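Local coordinates for alkane monooxygenase (Geobacillus thermodenitrificans, PDB 3B9O), which belongs to the luciferase-like monooxygenase family of TIM-barrel proteins and binds flavin mononucleotide, at residues 57-65 with 139-147; 154-165 with 230-240. One frame throughout, in Å; residues are numbered along the deposited sequence.

Contact 1 of 2, residues 57-65 with 139-147; sequences ADVVGIYDV and LPSADKNFG. With FMN (flavin mononucleotide), chain C.
Leu139 lies over Tyr63, with its CD1 methyl above one ring face in a CH-pi contact 4.2 Å from the ring centroid. The same methyl meets Val59 CG1 at 3.9 Å, so a single methyl touches both a valine and an aromatic face. On the loop between Val59 and Tyr63, Gly61 has no side chain and lets Leu139 CB approach Gly61 CA to 3.8 Å; the single methyl of Ala142, short enough for so close an approach, packs against the same glycine. The two backbones close to 4.3 Å between the CA atoms of Gly61 and Ala142.

Ser141 supplies the polar half. With OG set between its backbone N and carbonyl carbon (chi1 83°), the hydroxyl reaches the loop and accepts a weak, bent bond from Ile62 N (3.0 Å, 125° at the hydrogen). Water 1 ties that hydroxyl to Val60 O and to Asn145 ND2, one turn further along the helix. Water 2 takes a bond from Ser141 N, in the first turn of the helix, and donates to Ile62 O and to OD1 of Asp64, a carboxylate suited to accepting it. Toward the helix end, the Phe146 ring turns its edge to Val60, CE1 lying 4.0 Å from CB.

Further out, Gln79 bonds the hydroxyl of Tyr63, and the ring of Tyr109 stacks on Phe146. Gly147, with positive phi, ends the helix in a Schellman motif. At the inner end of the loop, Asp58 O accepts from FMN N3 at 2.8 Å, a nearly straight bond of 165°. A loop leaving strand 53-57 is thus packed on helix 140-145, which follows strand 130-135, and it carries backbone groups to the flavin at the C-terminal mouth of a TIM barrel.

Contact 2 of 2, residues 154-165 with 230-240; sequences HDERYDLADEYL and SERGREFAAKH. With FMN (flavin mononucleotide), chain C.
Phe236 fits as a knob among Tyr158, Ala161, Asp162 and Leu165, in the tightly packed part between two nearly parallel helices (14°, axes 9.7 Å apart). Its CE1 meets Ala161 CB at 3.7 Å. Gly233, lacking a side chain, puts its CA over the Tyr158 ring, while Leu165 CD1 covers a face of His240.

The outer side is polar and watered. Arg232 bends at chi2 (57°), laying its guanidinium over Tyr158 CB with NH2 turned to two carboxylates: Asp159 OD1 at 2.9 Å on the anti side, and Asp162 OD1 at 2.7 Å on the syn side, both tilted from the carboxylate planes but in the guanidinium plane. Asp162 also accepts through OD2 from His240 NE2, in that ring's plane, and a long salt bridge adds Lys239. Water 3 links Asp155 OD1 to Arg232 N; water 4 joins Asp162 OD2 to Arg232 NH1.

Ser230 caps its helix by accepting from Gly233 N, and its OG takes a bond from His154 NE2 at 3.0 Å. Ser230 N donates to FMN O3P, and Tyr158 OH to FMN O2P at 2.6 Å. Ser230 OG is doubtfully close to O2P. Ser230 and Tyr158 form a phosphate site at a helix N-terminus, beyond strand 223-227.

In the fold
Contacts 1 and 2 follow one another along the chain, their centres 19 Å apart, and grip the two ends of one FMN: 57-65 bonds the pyrimidine edge of the flavin ring, whereas 154-165 with 230-240 holds the phosphate. Helices 140-145 and 154-174 are successive, and a salt bridge joins them directly, Asp143 OD1 lying 2.7 Å from Arg157 NH2. Tyr109 also bonds Asp143, a buried acid of segment 139-147 that ties helix 140-145 to the helix presenting Tyr158. Ser137 and His138, just before segment 139-147, and Ala227, at the end of strand 223-227 shortly before segment 230-240, add further bonds to FMN as parts of one pocket at the barrel mouth.

Contact 1 of 2, residues 57-65 with 139-147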
loop_
_atom_site.group_PDB
_atom_site.type_symbol
_atom_site.label_atom_id
_atom_site.label_comp_id
_atom_site.label_asym_id
_atom_site.label_seq_id
_atom_site.Cartn_x
_atom_site.Cartn_y
_atom_site.Cartn_z
ATOM N N ALA A 57 -3.612 -3.539 1.642
ATOM C CA ALA A 57 -3.469 -4.355 0.424
ATOM C C ALA A 57 -4.863 -4.797 -0.057
ATOM O O ALA A 57 -5.883 -4.638 0.659
ATOM C CB ALA A 57 -2.585 -5.578 0.707
ATOM N N ASP A 58 -4.918 -5.327 -1.271
ATOM C CA ASP A 58 -6.149 -5.887 -1.799
ATOM C C ASP A 58 -5.876 -6.797 -2.971
ATOM O O ASP A 58 -4.872 -6.636 -3.686
ATOM C CB ASP A 58 -7.094 -4.802 -2.319
ATOM C CG ASP A 58 -8.507 -5.325 -2.532
ATOM O OD1 ASP A 58 -8.966 -6.229 -1.756
ATOM O OD2 ASP A 58 -9.162 -4.816 -3.471
ATOM N N VAL A 59 -6.794 -7.731 -3.184
ATOM C CA VAL A 59 -6.811 -8.527 -4.425
ATOM C C VAL A 59 -8.282 -8.755 -4.770
ATOM O O VAL A 59 -9.138 -8.859 -3.868
ATOM C CB VAL A 59 -6.104 -9.953 -4.275
ATOM C CG1 VAL A 59 -4.608 -9.841 -3.964
ATOM C CG2 VAL A 59 -6.857 -10.876 -3.267
ATOM N N VAL A 60 -8.570 -8.812 -6.060
ATOM C CA VAL A 60 -9.878 -9.226 -6.556
ATOM C C VAL A 60 -9.766 -10.584 -7.282
ATOM O O VAL A 60 -10.758 -11.097 -7.809
ATOM C CB VAL A 60 -10.556 -8.158 -7.478
ATOM C CG1 VAL A 60 -11.170 -7.008 -6.642
ATOM C CG2 VAL A 60 -9.592 -7.609 -8.535
ATOM N N GLY A 61 -8.544 -11.122 -7.310
ATOM C CA GLY A 61 -8.260 -12.450 -7.842
ATOM C C GLY A 61 -8.093 -13.428 -6.702
ATOM O O GLY A 61 -8.093 -13.053 -5.513
ATOM N N ILE A 62 -7.930 -14.692 -7.073
ATOM C CA ILE A 62 -7.881 -15.803 -6.143
ATOM C C ILE A 62 -6.582 -16.519 -6.412
ATOM O O ILE A 62 -6.136 -16.599 -7.555
ATOM C CB ILE A 62 -9.124 -16.751 -6.314
ATOM C CG1 ILE A 62 -10.419 -15.976 -5.972
ATOM C CG2 ILE A 62 -8.977 -18.036 -5.462
ATOM C CD1 ILE A 62 -11.787 -16.649 -6.412
ATOM N N TYR A 63 -5.979 -16.983 -5.333
ATOM C CA TYR A 63 -4.728 -17.706 -5.331
ATOM C C TYR A 63 -4.977 -19.178 -5.698
ATOM O O TYR A 63 -5.105 -20.016 -4.826
ATOM C CB TYR A 63 -4.092 -17.586 -3.952
ATOM C CG TYR A 63 -3.489 -16.220 -3.746
ATOM C CD1 TYR A 63 -2.122 -16.003 -3.947
ATOM C CD2 TYR A 63 -4.284 -15.132 -3.382
ATOM C CE1 TYR A 63 -1.559 -14.741 -3.782
ATOM C CE2 TYR A 63 -3.730 -13.863 -3.213
ATOM C CZ TYR A 63 -2.380 -13.675 -3.432
ATOM O OH TYR A 63 -1.830 -12.448 -3.250
ATOM N N ASP A 64 -5.053 -19.439 -6.993
ATOM C CA ASP A 64 -5.464 -20.765 -7.496
ATOM C C ASP A 64 -4.373 -21.332 -8.393
ATOM O O ASP A 64 -4.660 -22.105 -9.298
ATOM C CB ASP A 64 -6.806 -20.676 -8.252
ATOM C CG ASP A 64 -6.752 -19.736 -9.440
ATOM O OD1 ASP A 64 -5.648 -19.245 -9.776
ATOM O OD2 ASP A 64 -7.821 -19.459 -10.037
ATOM N N VAL A 65 -3.133 -20.924 -8.159
ATOM C CA VAL A 65 -2.035 -21.356 -9.031
ATOM C C VAL A 65 -1.428 -22.628 -8.456
ATOM O O VAL A 65 -1.300 -23.641 -9.159
ATOM C CB VAL A 65 -0.974 -20.243 -9.275
ATOM C CG1 VAL A 65 0.292 -20.828 -9.920
ATOM C CG2 VAL A 65 -1.563 -19.117 -10.148
ATOM N N LEU A 139 -3.513 -11.842 -10.965
ATOM C CA LEU A 139 -4.234 -13.071 -10.619
ATOM C C LEU A 139 -5.336 -13.325 -11.647
ATOM O O LEU A 139 -6.316 -12.575 -11.695
ATOM C CB LEU A 139 -4.780 -13.002 -9.187
ATOM C CG LEU A 139 -3.777 -12.983 -8.013
ATOM C CD1 LEU A 139 -4.461 -12.574 -6.718
ATOM C CD2 LEU A 139 -3.074 -14.303 -7.817
ATOM N N PRO A 140 -5.161 -14.369 -12.501
ATOM C CA PRO A 140 -6.042 -14.636 -13.662
ATOM C C PRO A 140 -7.547 -14.805 -13.404
ATOM O O PRO A 140 -8.329 -14.548 -14.326
ATOM C CB PRO A 140 -5.458 -15.928 -14.281
ATOM C CG PRO A 140 -4.620 -16.539 -13.181
ATOM C CD PRO A 140 -4.060 -15.352 -12.428
ATOM N N SER A 141 -7.961 -15.220 -12.204
ATOM C CA SER A 141 -9.396 -15.370 -11.940
ATOM C C SER A 141 -10.143 -14.035 -11.923
ATOM O O SER A 141 -11.337 -13.997 -12.251
ATOM C CB SER A 141 -9.677 -16.158 -10.660
ATOM O OG SER A 141 -9.600 -15.340 -9.498
ATOM N N ALA A 142 -9.443 -12.946 -11.584
ATOM C CA ALA A 142 -10.037 -11.611 -11.698
ATOM C C ALA A 142 -10.418 -11.282 -13.177
ATOM O O ALA A 142 -11.528 -10.822 -13.467
ATOM C CB ALA A 142 -9.114 -10.553 -11.095
ATOM N N ASP A 143 -9.524 -11.563 -14.121
ATOM C CA ASP A 143 -9.842 -11.268 -15.519
ATOM C C ASP A 143 -11.035 -12.067 -16.046
ATOM O O ASP A 143 -11.819 -11.540 -16.866
ATOM C CB ASP A 143 -8.620 -11.452 -16.413
ATOM C CG ASP A 143 -7.488 -10.572 -15.990
ATOM O OD1 ASP A 143 -7.209 -9.581 -16.675
ATOM O OD2 ASP A 143 -6.914 -10.826 -14.920
ATOM N N LYS A 144 -11.166 -13.312 -15.582
ATOM C CA LYS A 144 -12.307 -14.164 -15.925
ATOM C C LYS A 144 -13.597 -13.594 -15.316
ATOM O O LYS A 144 -14.621 -13.509 -15.989
ATOM C CB LYS A 144 -12.107 -15.586 -15.397
ATOM C CG LYS A 144 -11.007 -16.446 -16.063
ATOM C CD LYS A 144 -10.854 -17.799 -15.300
ATOM C CE LYS A 144 -11.810 -18.896 -15.853
ATOM N NZ LYS A 144 -12.356 -19.879 -14.809
ATOM N N ASN A 145 -13.533 -13.221 -14.039
ATOM C CA ASN A 145 -14.706 -12.742 -13.296
ATOM C C ASN A 145 -15.190 -11.315 -13.574
ATOM O O ASN A 145 -16.321 -10.962 -13.239
ATOM C CB ASN A 145 -14.474 -12.955 -11.815
ATOM C CG ASN A 145 -14.593 -14.391 -11.453
ATOM O OD1 ASN A 145 -15.498 -15.069 -11.939
ATOM N ND2 ASN A 145 -13.665 -14.896 -10.652
ATOM N N PHE A 146 -14.326 -10.493 -14.153
ATOM C CA PHE A 146 -14.757 -9.210 -14.681
ATOM C C PHE A 146 -15.077 -9.321 -16.196
ATOM O O PHE A 146 -15.367 -8.322 -16.859
ATOM C CB PHE A 146 -13.739 -8.111 -14.359
ATOM C CG PHE A 146 -13.768 -7.659 -12.933
ATOM C CD1 PHE A 146 -12.980 -8.297 -11.970
ATOM C CD2 PHE A 146 -14.609 -6.608 -12.532
ATOM C CE1 PHE A 146 -13.010 -7.878 -10.638
ATOM C CE2 PHE A 146 -14.640 -6.190 -11.200
ATOM C CZ PHE A 146 -13.840 -6.823 -10.263
ATOM N N GLY A 147 -15.049 -10.557 -16.698
ATOM C CA GLY A 147 -15.374 -10.914 -18.080
ATOM C C GLY A 147 -14.553 -10.159 -19.112
ATOM O O GLY A 147 -15.081 -9.791 -20.173
HETATM N N1 FMN C . -0.488 -6.605 -5.881
HETATM C C2 FMN C . -1.804 -6.601 -5.564
HETATM O O2 FMN C . -2.630 -6.983 -6.444
HETATM N N3 FMN C . -2.175 -6.183 -4.310
HETATM C C4 FMN C . -1.249 -5.766 -3.387
HETATM O O4 FMN C . -1.612 -5.381 -2.256
HETATM C C4A FMN C . 0.115 -5.760 -3.716
HETATM N N5 FMN C . 1.090 -5.352 -2.848
HETATM C C5A FMN C . 2.407 -5.388 -3.227
HETATM C C6 FMN C . 3.440 -4.987 -2.357
HETATM C C7 FMN C . 4.786 -5.019 -2.770
HETATM C C7M FMN C . 5.908 -4.594 -1.846
HETATM C C8 FMN C . 5.105 -5.443 -4.052
HETATM C C8M FMN C . 6.546 -5.486 -4.506
HETATM C C9 FMN C . 4.091 -5.849 -4.927
HETATM C C9A FMN C . 2.743 -5.829 -4.526
HETATM N N10 FMN C . 1.762 -6.224 -5.378
HETATM C C10 FMN C . 0.469 -6.204 -4.995
HETATM C "C1'" FMN C . 2.068 -6.689 -6.749
HETATM C "C2'" FMN C . 1.870 -5.532 -7.743
HETATM O "O2'" FMN C . 1.394 -4.360 -7.078
HETATM C "C3'" FMN C . 0.922 -5.821 -8.919
HETATM O "O3'" FMN C . -0.320 -6.435 -8.510
HETATM C "C4'" FMN C . 1.618 -6.539 -10.096
HETATM O "O4'" FMN C . 0.909 -7.714 -10.502
HETATM C "C5'" FMN C . 3.077 -6.929 -9.840
HETATM O "O5'" FMN C . 3.837 -5.818 -10.298
HETATM P P FMN C . 5.314 -5.952 -10.916
HETATM O O1P FMN C . 5.256 -7.201 -11.782
HETATM O O2P FMN C . 5.475 -4.655 -11.652
HETATM O O3P FMN C . 6.247 -6.169 -9.739
HETATM O O HOH W 1 -11.710 -13.639 -8.687
HETATM O O HOH W 2 -6.355 -16.475 -10.077
#

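Contact 2 of 2, residues 154-165 with 230-240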
loop_
_atom_site.group_PDB
_atom_site.type_symbol
_atom_site.label_atom_id
_atom_site.label_comp_id
_atom_site.label_asym_id
_atom_site.label_seq_id
_atom_site.Cartn_x
_atom_site.Cartn_y
_atom_site.Cartn_z
ATOM N N HIS A 154 1.380 -8.418 -19.035
ATOM C CA HIS A 154 2.005 -7.707 -17.907
ATOM C C HIS A 154 2.334 -6.222 -18.171
ATOM O O HIS A 154 1.868 -5.343 -17.441
ATOM C CB HIS A 154 3.255 -8.451 -17.436
ATOM C CG HIS A 154 4.053 -7.701 -16.408
ATOM N ND1 HIS A 154 3.941 -7.936 -15.054
ATOM C CD2 HIS A 154 4.951 -6.700 -16.541
ATOM C CE1 HIS A 154 4.764 -7.133 -14.401
ATOM N NE2 HIS A 154 5.378 -6.364 -15.281
ATOM N N ASP A 155 3.125 -5.942 -19.218
ATOM C CA ASP A 155 3.577 -4.583 -19.491
ATOM C C ASP A 155 2.439 -3.706 -19.991
ATOM O O ASP A 155 2.346 -2.523 -19.632
ATOM C CB ASP A 155 4.745 -4.569 -20.489
ATOM C CG ASP A 155 6.112 -4.790 -19.817
ATOM O OD1 ASP A 155 6.179 -5.351 -18.690
ATOM O OD2 ASP A 155 7.130 -4.380 -20.439
ATOM N N GLU A 156 1.572 -4.290 -20.811
ATOM C CA GLU A 156 0.422 -3.589 -21.339
ATOM C C GLU A 156 -0.553 -3.142 -20.215
ATOM O O GLU A 156 -1.198 -2.102 -20.311
ATOM C CB GLU A 156 -0.290 -4.494 -22.343
ATOM C CG GLU A 156 -1.469 -3.866 -22.999
ATOM C CD GLU A 156 -2.013 -4.700 -24.150
ATOM O OE1 GLU A 156 -1.569 -5.879 -24.336
ATOM O OE2 GLU A 156 -2.895 -4.145 -24.856
ATOM N N ARG A 157 -0.645 -3.930 -19.154
ATOM C CA ARG A 157 -1.411 -3.503 -17.979
ATOM C C ARG A 157 -0.924 -2.164 -17.404
ATOM O O ARG A 157 -1.742 -1.375 -16.940
ATOM C CB ARG A 157 -1.370 -4.584 -16.894
ATOM C CG ARG A 157 -2.259 -5.772 -17.246
ATOM C CD ARG A 157 -2.044 -6.958 -16.344
ATOM N NE ARG A 157 -2.889 -8.020 -16.842
ATOM C CZ ARG A 157 -3.826 -8.654 -16.147
ATOM N NH1 ARG A 157 -4.030 -8.391 -14.859
ATOM N NH2 ARG A 157 -4.535 -9.589 -16.746
ATOM N N TYR A 158 0.388 -1.919 -17.442
ATOM C CA TYR A 158 0.964 -0.645 -16.985
ATOM C C TYR A 158 0.692 0.530 -17.931
ATOM O O TYR A 158 0.527 1.665 -17.480
ATOM C CB TYR A 158 2.470 -0.774 -16.702
ATOM C CG TYR A 158 2.774 -1.345 -15.333
ATOM C CD1 TYR A 158 3.190 -2.661 -15.175
ATOM C CD2 TYR A 158 2.612 -0.568 -14.191
ATOM C CE1 TYR A 158 3.458 -3.185 -13.888
ATOM C CE2 TYR A 158 2.865 -1.077 -12.904
ATOM C CZ TYR A 158 3.287 -2.378 -12.749
ATOM O OH TYR A 158 3.540 -2.862 -11.464
ATOM N N ASP A 159 0.631 0.267 -19.232
ATOM C CA ASP A 159 0.201 1.293 -20.172
ATOM C C ASP A 159 -1.258 1.712 -19.913
ATOM O O ASP A 159 -1.598 2.890 -19.996
ATOM C CB ASP A 159 0.338 0.787 -21.607
ATOM C CG ASP A 159 1.794 0.464 -21.988
ATOM O OD1 ASP A 159 2.726 1.120 -21.498
ATOM O OD2 ASP A 159 1.974 -0.442 -22.801
ATOM N N LEU A 160 -2.113 0.731 -19.638
ATOM C CA LEU A 160 -3.495 0.983 -19.256
ATOM C C LEU A 160 -3.552 1.828 -17.962
ATOM O O LEU A 160 -4.293 2.828 -17.876
ATOM C CB LEU A 160 -4.241 -0.357 -19.100
ATOM C CG LEU A 160 -5.598 -0.317 -18.388
ATOM C CD1 LEU A 160 -6.593 0.567 -19.131
ATOM C CD2 LEU A 160 -6.147 -1.711 -18.248
ATOM N N ALA A 161 -2.741 1.442 -16.976
ATOM C CA ALA A 161 -2.602 2.227 -15.767
ATOM C C ALA A 161 -2.170 3.689 -16.028
ATOM O O ALA A 161 -2.680 4.614 -15.371
ATOM C CB ALA A 161 -1.648 1.525 -14.812
ATOM N N ASP A 162 -1.217 3.908 -16.958
ATOM C CA ASP A 162 -0.838 5.249 -17.342
ATOM C C ASP A 162 -2.061 6.090 -17.719
ATOM O O ASP A 162 -2.248 7.193 -17.199
ATOM C CB ASP A 162 0.140 5.231 -18.531
ATOM C CG ASP A 162 1.576 5.021 -18.113
ATOM O OD1 ASP A 162 2.297 4.294 -18.832
ATOM O OD2 ASP A 162 2.020 5.595 -17.088
ATOM N N GLU A 163 -2.908 5.542 -18.596
ATOM C CA GLU A 163 -4.043 6.304 -19.124
ATOM C C GLU A 163 -5.138 6.421 -18.038
ATOM O O GLU A 163 -5.827 7.424 -17.975
ATOM C CB GLU A 163 -4.640 5.623 -20.360
ATOM C CG GLU A 163 -5.509 6.571 -21.170
ATOM C CD GLU A 163 -6.250 5.902 -22.294
ATOM O OE1 GLU A 163 -5.730 4.959 -22.932
ATOM O OE2 GLU A 163 -7.372 6.314 -22.532
ATOM N N TYR A 164 -5.267 5.381 -17.205
ATOM C CA TYR A 164 -6.199 5.378 -16.082
ATOM C C TYR A 164 -5.879 6.590 -15.161
ATOM O O TYR A 164 -6.772 7.365 -14.786
ATOM C CB TYR A 164 -6.050 4.040 -15.321
ATOM C CG TYR A 164 -7.212 3.710 -14.410
ATOM C CD1 TYR A 164 -8.072 2.646 -14.716
ATOM C CD2 TYR A 164 -7.468 4.480 -13.254
ATOM C CE1 TYR A 164 -9.152 2.311 -13.916
ATOM C CE2 TYR A 164 -8.586 4.162 -12.423
ATOM C CZ TYR A 164 -9.409 3.078 -12.769
ATOM O OH TYR A 164 -10.497 2.785 -11.974
ATOM N N LEU A 165 -4.616 6.706 -14.783
ATOM C CA LEU A 165 -4.133 7.864 -14.006
ATOM C C LEU A 165 -4.313 9.193 -14.758
ATOM O O LEU A 165 -4.691 10.188 -14.156
ATOM C CB LEU A 165 -2.692 7.648 -13.547
ATOM C CG LEU A 165 -2.505 6.836 -12.245
ATOM C CD1 LEU A 165 -1.033 6.772 -12.000
ATOM C CD2 LEU A 165 -3.179 7.514 -11.049
ATOM N N SER A 230 8.725 -5.020 -10.984
ATOM C CA SER A 230 9.155 -5.279 -12.368
ATOM C C SER A 230 9.765 -4.025 -12.949
ATOM O O SER A 230 9.560 -2.917 -12.421
ATOM C CB SER A 230 7.981 -5.755 -13.224
ATOM O OG SER A 230 7.072 -4.684 -13.417
ATOM N N GLU A 231 10.536 -4.174 -14.024
ATOM C CA GLU A 231 11.168 -3.007 -14.617
ATOM C C GLU A 231 10.117 -1.986 -15.076
ATOM O O GLU A 231 10.277 -0.790 -14.863
ATOM C CB GLU A 231 12.110 -3.406 -15.752
ATOM C CG GLU A 231 12.795 -2.204 -16.361
ATOM C CD GLU A 231 13.894 -2.547 -17.332
ATOM O OE1 GLU A 231 14.352 -1.607 -18.035
ATOM O OE2 GLU A 231 14.297 -3.736 -17.381
ATOM N N ARG A 232 9.033 -2.475 -15.676
ATOM C CA ARG A 232 7.915 -1.620 -16.077
ATOM C C ARG A 232 7.269 -0.904 -14.861
ATOM O O ARG A 232 6.933 0.285 -14.944
ATOM C CB ARG A 232 6.858 -2.451 -16.838
ATOM C CG ARG A 232 5.755 -1.630 -17.531
ATOM C CD ARG A 232 6.320 -0.606 -18.535
ATOM N NE ARG A 232 5.273 0.279 -19.050
ATOM C CZ ARG A 232 4.810 1.387 -18.439
ATOM N NH1 ARG A 232 5.304 1.786 -17.257
ATOM N NH2 ARG A 232 3.869 2.119 -19.030
ATOM N N GLY A 233 7.054 -1.652 -13.782
ATOM C CA GLY A 233 6.570 -1.124 -12.512
ATOM C C GLY A 233 7.461 -0.013 -11.951
ATOM O O GLY A 233 6.972 1.039 -11.574
ATOM N N ARG A 234 8.777 -0.216 -11.955
ATOM C CA ARG A 234 9.708 0.801 -11.429
ATOM C C ARG A 234 9.635 2.025 -12.277
ATOM O O ARG A 234 9.702 3.132 -11.769
ATOM C CB ARG A 234 11.161 0.297 -11.362
ATOM C CG ARG A 234 11.465 -0.551 -10.134
ATOM C CD ARG A 234 12.959 -0.993 -10.097
ATOM N NE ARG A 234 12.988 -2.322 -10.661
ATOM C CZ ARG A 234 13.760 -2.773 -11.629
ATOM N NH1 ARG A 234 14.712 -2.038 -12.204
ATOM N NH2 ARG A 234 13.579 -4.022 -11.981
ATOM N N GLU A 235 9.473 1.836 -13.591
ATOM C CA GLU A 235 9.333 2.977 -14.494
ATOM C C GLU A 235 8.042 3.754 -14.205
ATOM O O GLU A 235 8.002 5.001 -14.266
ATOM C CB GLU A 235 9.331 2.494 -15.946
ATOM C CG GLU A 235 9.359 3.639 -16.948
ATOM C CD GLU A 235 10.698 4.375 -16.977
ATOM O OE1 GLU A 235 10.710 5.518 -17.436
ATOM O OE2 GLU A 235 11.733 3.819 -16.535
ATOM N N PHE A 236 6.982 2.997 -13.930
ATOM C CA PHE A 236 5.668 3.563 -13.592
ATOM C C PHE A 236 5.709 4.371 -12.304
ATOM O O PHE A 236 5.172 5.467 -12.250
ATOM C CB PHE A 236 4.617 2.453 -13.449
ATOM C CG PHE A 236 3.211 2.973 -13.242
ATOM C CD1 PHE A 236 2.433 3.320 -14.324
ATOM C CD2 PHE A 236 2.673 3.113 -11.972
ATOM C CE1 PHE A 236 1.136 3.797 -14.153
ATOM C CE2 PHE A 236 1.355 3.593 -11.797
ATOM C CZ PHE A 236 0.602 3.925 -12.899
ATOM N N ALA A 237 6.296 3.785 -11.256
ATOM C CA ALA A 237 6.657 4.486 -10.027
ATOM C C ALA A 237 7.395 5.806 -10.261
ATOM O O ALA A 237 7.014 6.842 -9.710
ATOM C CB ALA A 237 7.513 3.537 -9.117
ATOM N N ALA A 238 8.448 5.777 -11.098
ATOM C CA ALA A 238 9.270 6.963 -11.395
ATOM C C ALA A 238 8.442 8.080 -11.999
ATOM O O ALA A 238 8.604 9.270 -11.655
ATOM C CB ALA A 238 10.444 6.583 -12.336
ATOM N N LYS A 239 7.517 7.688 -12.867
ATOM C CA LYS A 239 6.653 8.629 -13.546
ATOM C C LYS A 239 5.570 9.230 -12.609
ATOM O O LYS A 239 5.297 10.399 -12.690
ATOM C CB LYS A 239 5.974 7.924 -14.737
ATOM C CG LYS A 239 5.182 8.871 -15.642
ATOM C CD LYS A 239 4.600 8.146 -16.841
ATOM C CE LYS A 239 4.002 9.186 -17.783
ATOM N NZ LYS A 239 3.232 8.527 -18.867
ATOM N N HIS A 240 4.929 8.406 -11.780
ATOM C CA HIS A 240 3.705 8.830 -11.071
ATOM C C HIS A 240 3.778 8.872 -9.555
ATOM O O HIS A 240 3.113 9.697 -8.934
ATOM C CB HIS A 240 2.580 7.836 -11.363
ATOM C CG HIS A 240 2.166 7.780 -12.795
ATOM N ND1 HIS A 240 1.318 8.708 -13.368
ATOM C CD2 HIS A 240 2.436 6.867 -13.760
ATOM C CE1 HIS A 240 1.099 8.382 -14.632
ATOM N NE2 HIS A 240 1.782 7.277 -14.899
HETATM N N1 FMN C . -0.488 -6.605 -5.881
HETATM C C2 FMN C . -1.804 -6.601 -5.564
HETATM O O2 FMN C . -2.630 -6.983 -6.444
HETATM N N3 FMN C . -2.175 -6.183 -4.310
HETATM C C4 FMN C . -1.249 -5.766 -3.387
HETATM O O4 FMN C . -1.612 -5.381 -2.256
HETATM C C4A FMN C . 0.115 -5.760 -3.716
HETATM N N5 FMN C . 1.090 -5.352 -2.848
HETATM C C5A FMN C . 2.407 -5.388 -3.227
HETATM C C6 FMN C . 3.440 -4.987 -2.357
HETATM C C7 FMN C . 4.786 -5.019 -2.770
HETATM C C7M FMN C . 5.908 -4.594 -1.846
HETATM C C8 FMN C . 5.105 -5.443 -4.052
HETATM C C8M FMN C . 6.546 -5.486 -4.506
HETATM C C9 FMN C . 4.091 -5.849 -4.927
HETATM C C9A FMN C . 2.743 -5.829 -4.526
HETATM N N10 FMN C . 1.762 -6.224 -5.378
HETATM C C10 FMN C . 0.469 -6.204 -4.995
HETATM C "C1'" FMN C . 2.068 -6.689 -6.749
HETATM C "C2'" FMN C . 1.870 -5.532 -7.743
HETATM O "O2'" FMN C . 1.394 -4.360 -7.078
HETATM C "C3'" FMN C . 0.922 -5.821 -8.919
HETATM O "O3'" FMN C . -0.320 -6.435 -8.510
HETATM C "C4'" FMN C . 1.618 -6.539 -10.096
HETATM O "O4'" FMN C . 0.909 -7.714 -10.502
HETATM C "C5'" FMN C . 3.077 -6.929 -9.840
HETATM O "O5'" FMN C . 3.837 -5.818 -10.298
HETATM P P FMN C . 5.314 -5.952 -10.916
HETATM O O1P FMN C . 5.256 -7.201 -11.782
HETATM O O2P FMN C . 5.475 -4.655 -11.652
HETATM O O3P FMN C . 6.247 -6.169 -9.739
HETATM O O HOH W 3 8.524 -5.386 -16.637
HETATM O O HOH W 4 4.531 4.474 -16.756
#